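Local coordinates for protein Old Yellow Enzyme (Pichia, PDB 6AGZ) that probably reduces the activated carbon-carbon double bond of enone compounds asymmetrically, using flavin mononucleotide bound to a TIM-barrel fold, at residues P17-G21 and K22-K26; I325-L328 and I329-V332. All blocks are in the same frame, centred on the assembly; numbering follows the deposited sequence.

Contact 1: P17-G21 and K22-K26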
loop_
_atom_site.group_PDB
_atom_site.type_symbol
_atom_site.label_atom_id
_atom_site.label_comp_id
_atom_site.label_asym_id
_atom_site.label_seq_id
_atom_site.Cartn_x
_atom_site.Cartn_y
_atom_site.Cartn_z
ATOM N N PRO A 17 18.533 -3.751 24.184
ATOM C CA PRO A 17 17.317 -4.373 24.720
ATOM C C PRO A 17 16.063 -3.692 24.193
ATOM O O PRO A 17 16.078 -2.529 23.783
ATOM C CB PRO A 17 17.457 -4.186 26.237
ATOM C CG PRO A 17 18.924 -3.981 26.464
ATOM C CD PRO A 17 19.419 -3.255 25.250
ATOM N N ILE A 18 14.960 -4.437 24.204
ATOM C CA ILE A 18 13.700 -3.922 23.671
ATOM C C ILE A 18 12.549 -4.624 24.375
ATOM O O ILE A 18 12.620 -5.818 24.674
ATOM C CB ILE A 18 13.619 -4.100 22.139
ATOM C CG1 ILE A 18 12.343 -3.459 21.586
ATOM C CG2 ILE A 18 13.694 -5.573 21.755
ATOM C CD1 ILE A 18 12.171 -3.631 20.092
ATOM N N LYS A 19 11.485 -3.873 24.648
ATOM C CA LYS A 19 10.289 -4.429 25.262
ATOM C C LYS A 19 9.339 -4.907 24.170
ATOM O O LYS A 19 8.907 -4.116 23.324
ATOM C CB LYS A 19 9.602 -3.396 26.156
ATOM C CG LYS A 19 8.288 -3.882 26.742
ATOM C CD LYS A 19 7.966 -3.180 28.047
ATOM C CE LYS A 19 7.059 -4.039 28.915
ATOM N NZ LYS A 19 5.780 -3.353 29.242
ATOM N N VAL A 20 9.027 -6.200 24.185
ATOM C CA VAL A 20 8.080 -6.799 23.252
ATOM C C VAL A 20 7.002 -7.497 24.067
ATOM O O VAL A 20 7.312 -8.258 24.991
ATOM C CB VAL A 20 8.768 -7.782 22.288
ATOM C CG1 VAL A 20 7.767 -8.323 21.279
ATOM C CG2 VAL A 20 9.925 -7.100 21.576
ATOM N N GLY A 21 5.743 -7.229 23.734
ATOM C CA GLY A 21 4.663 -7.740 24.559
ATOM C C GLY A 21 4.798 -7.185 25.961
ATOM O O GLY A 21 4.905 -5.971 26.167
ATOM N N LYS A 22 4.807 -8.081 26.945
ATOM C CA LYS A 22 5.079 -7.710 28.325
ATOM C C LYS A 22 6.453 -8.171 28.794
ATOM O O LYS A 22 6.748 -8.081 29.991
ATOM C CB LYS A 22 3.995 -8.266 29.253
ATOM C CG LYS A 22 2.912 -7.257 29.609
ATOM C CD LYS A 22 1.878 -7.841 30.561
ATOM C CE LYS A 22 0.972 -8.836 29.857
ATOM N NZ LYS A 22 -0.385 -8.266 29.622
ATOM N N ILE A 23 7.301 -8.659 27.892
ATOM C CA ILE A 23 8.619 -9.152 28.270
ATOM C C ILE A 23 9.691 -8.224 27.715
ATOM O O ILE A 23 9.457 -7.413 26.810
ATOM C CB ILE A 23 8.863 -10.603 27.804
ATOM C CG1 ILE A 23 8.837 -10.688 26.279
ATOM C CG2 ILE A 23 7.839 -11.539 28.423
ATOM C CD1 ILE A 23 9.225 -12.042 25.739
ATOM N N GLU A 24 10.895 -8.364 28.268
ATOM C CA GLU A 24 12.044 -7.532 27.927
ATOM C C GLU A 24 13.105 -8.410 27.277
ATOM O O GLU A 24 13.783 -9.183 27.962
ATOM C CB GLU A 24 12.596 -6.834 29.170
ATOM C CG GLU A 24 13.638 -5.766 28.879
ATOM C CD GLU A 24 13.024 -4.472 28.380
ATOM O OE1 GLU A 24 11.784 -4.335 28.450
ATOM O OE2 GLU A 24 13.781 -3.591 27.921
ATOM N N LEU A 25 13.244 -8.291 25.960
ATOM C CA LEU A 25 14.287 -8.999 25.234
ATOM C C LEU A 25 15.627 -8.294 25.405
ATOM O O LEU A 25 15.719 -7.064 25.306
ATOM C CB LEU A 25 13.941 -9.093 23.748
ATOM C CG LEU A 25 12.613 -9.743 23.355
ATOM C CD1 LEU A 25 12.455 -9.743 21.843
ATOM C CD2 LEU A 25 12.517 -11.156 23.906
ATOM N N LYS A 26 16.671 -9.090 25.651
ATOM C CA LYS A 26 18.015 -8.553 25.822
ATOM C C LYS A 26 18.622 -8.093 24.503
ATOM O O LYS A 26 19.495 -7.218 24.508
ATOM C CB LYS A 26 18.912 -9.607 26.477
ATOM C CG LYS A 26 20.279 -9.103 26.916
ATOM C CD LYS A 26 21.068 -10.202 27.613
ATOM C CE LYS A 26 22.465 -9.734 27.985
ATOM N NZ LYS A 26 23.244 -10.802 28.672
#
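Pro17 stands just before strand 18-20 of a tight beta hairpin, its CA 3.2 Å from Leu25 O in a CA-H...O contact; a proline, lacking an amide hydrogen, fits this place ahead of the first hydrogen-bonded pair. In that antiparallel pair Ile18 N donates a hydrogen bond to Leu25 O, and Leu25 N donates one back to Ile18 O. Their side chains lie side by side, Ile18 CG2 being 4.1 Å from Leu25 CB. Lys19 faces the other way with Glu24. Its CB sits 3.3 Å from Glu24 OE1, reached because the glutamate chain bends at its second torsion (chi2 77°), but Lys19 NZ stays 6.1 Å from Glu24 OE1, too far for a salt bridge. Val20 and Ile23 form the next hydrogen-bonded pair, Val20 N donating to Ile23 O and Ile23 N to Val20 O (2.9 Å each), and Val20 CG2 lies 3.7 Å from Leu25 CD1. An alanine in place of Leu25 would probably leave Val20 CG2 without its methyl partner and open a gap toward His106. Gly21 has a positive phi of 60°, as the type II' turn from Val20 to Ile23 requires; a CB there would collide with Lys22 N. Lys22 reaches outward to a salt bridge with Asp234. The hairpin is thus amphipathic, Lys19 and Glu24 suiting the exposed face. Opposite, Val20 and Ile23 touch Met183, Ile23 and Leu25 touch His106, and Ile18 meets Arg28; His106 and Met183 begin their strands, so the hairpin covers the barrel's N-terminal mouth.

Contact 2: I325-L328 and I329-V332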
loop_
_atom_site.group_PDB
_atom_site.type_symbol
_atom_site.label_atom_id
_atom_site.label_comp_id
_atom_site.label_asym_id
_atom_site.label_seq_id
_atom_site.Cartn_x
_atom_site.Cartn_y
_atom_site.Cartn_z
ATOM N N ILE A 325 24.151 -7.948 5.152
ATOM C CA ILE A 325 24.797 -7.068 6.118
ATOM C C ILE A 325 24.906 -5.672 5.515
ATOM O O ILE A 325 25.158 -5.513 4.312
ATOM C CB ILE A 325 26.172 -7.634 6.517
ATOM C CG1 ILE A 325 26.014 -8.740 7.565
ATOM C CG2 ILE A 325 27.097 -6.538 7.034
ATOM C CD1 ILE A 325 25.884 -8.231 8.989
ATOM N N ALA A 326 24.698 -4.656 6.356
ATOM C CA ALA A 326 24.568 -3.224 6.062
ATOM C C ALA A 326 23.179 -2.892 5.525
ATOM O O ALA A 326 22.888 -1.711 5.298
ATOM C CB ALA A 326 25.631 -2.688 5.090
ATOM N N HIS A 327 22.318 -3.884 5.309
ATOM C CA HIS A 327 20.882 -3.677 5.390
ATOM C C HIS A 327 20.329 -4.161 6.721
ATOM O O HIS A 327 19.284 -3.672 7.164
ATOM C CB HIS A 327 20.154 -4.385 4.240
ATOM C CG HIS A 327 20.112 -3.590 2.970
ATOM N ND1 HIS A 327 20.677 -4.034 1.794
ATOM C CD2 HIS A 327 19.572 -2.380 2.693
ATOM C CE1 HIS A 327 20.487 -3.133 0.847
ATOM N NE2 HIS A 327 19.820 -2.119 1.367
ATOM N N LEU A 328 21.022 -5.104 7.364
ATOM C CA LEU A 328 20.765 -5.400 8.769
ATOM C C LEU A 328 21.023 -4.170 9.629
ATOM O O LEU A 328 20.172 -3.770 10.430
ATOM C CB LEU A 328 21.643 -6.574 9.214
ATOM C CG LEU A 328 21.411 -7.298 10.546
ATOM C CD1 LEU A 328 22.101 -8.651 10.506
ATOM C CD2 LEU A 328 21.912 -6.498 11.742
ATOM N N ILE A 329 22.200 -3.559 9.472
ATOM C CA ILE A 329 22.539 -2.361 10.238
ATOM C C ILE A 329 21.534 -1.253 9.953
ATOM O O ILE A 329 20.969 -0.646 10.874
ATOM C CB ILE A 329 23.974 -1.906 9.913
ATOM C CG1 ILE A 329 24.948 -3.080 10.011
ATOM C CG2 ILE A 329 24.398 -0.775 10.840
ATOM C CD1 ILE A 329 25.007 -3.702 11.379
ATOM N N LYS A 330 21.295 -0.983 8.668
ATOM C CA LYS A 330 20.384 0.086 8.270
ATOM C C LYS A 330 18.990 -0.132 8.845
ATOM O O LYS A 330 18.392 0.785 9.418
ATOM C CB LYS A 330 20.331 0.170 6.745
ATOM C CG LYS A 330 19.566 1.359 6.187
ATOM C CD LYS A 330 19.300 1.168 4.700
ATOM C CE LYS A 330 18.704 2.412 4.062
ATOM N NZ LYS A 330 19.748 3.431 3.759
ATOM N N ASP A 331 18.461 -1.350 8.717
ATOM C CA ASP A 331 17.079 -1.591 9.123
ATOM C C ASP A 331 16.935 -1.630 10.640
ATOM O O ASP A 331 15.978 -1.070 11.188
ATOM C CB ASP A 331 16.564 -2.886 8.498
ATOM C CG ASP A 331 16.418 -2.788 6.992
ATOM O OD1 ASP A 331 16.561 -1.670 6.452
ATOM O OD2 ASP A 331 16.158 -3.826 6.349
ATOM N N VAL A 332 17.865 -2.286 11.338
ATOM C CA VAL A 332 17.731 -2.389 12.788
ATOM C C VAL A 332 18.007 -1.044 13.452
ATOM O O VAL A 332 17.469 -0.758 14.529
ATOM C CB VAL A 332 18.641 -3.500 13.349
ATOM C CG1 VAL A 332 20.078 -3.017 13.499
ATOM C CG2 VAL A 332 18.100 -4.008 14.680
#
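The first turn of helix 328-334, which follows barrel strand 313-316 and leads to strand 338-341, is built where Ala326, His327 and Leu328 meet Ile329 to Val332. Two backbone bonds wind it: Asp331 N donates to His327 O at 2.9 Å, and Val332 N donates to Leu328 O at the same length with a straighter N-H...O angle of 164°. Ala326 has a positive phi of 79°, turning the chain into the helix, and its small side chain points away from the turn; its CA meets Ile329 CG1 at 4.0 Å, while its carbonyl oxygen lies 3.5 Å from Lys330 CB. His327 and Lys330 run side by side, with His327 CD2 4.1 Å from Lys330 CD. Leu328 CG is set opposite its own backbone N (chi1 -168°), a setting from which CD2 reaches Ile329 CD1 at 4.2 Å and Val332 CG1 at 4.3 Å. Branched aliphatic residues suit the barrel-facing side, where Leu328 and Val332 both press on Ile340 of strand 338-341. Ile329, partly exposed, packs instead on the N-terminal residues Leu9 and Thr12. Asp331 OD2 is hydrogen-bonded to Tyr319 OH, tying the helix start back to the preceding loop. Ile329 N is buried with no partner, as can happen in a first turn, where no earlier helical carbonyl is available. The turn is therefore held by its backbone bonds and seated by aliphatic packing, with His327 and Lys330 on its exposed side.

In the fold
From the N terminus, contact 1 comes first: residues 17-26 fold on themselves through a turn, closing a short hairpin before the chain enters barrel strand 29-31. It packs against strands 106-112 and 183-187. Contact 2 comes some 300 residues later, where 325-332 leaves a loop after strand 313-316 and enters the helix preceding the last barrel strand, 338-341. The two are in series, neither nesting nor crossing, and do not touch: their centres lie 20 Å apart and their nearest atoms about 8 Å. Contact 1 thus belongs to the entry into the TIM barrel, contact 2 to its last beta-alpha-beta crossover, with the side chain of Leu328 about 9 Å from the bound flavin mononucleotide.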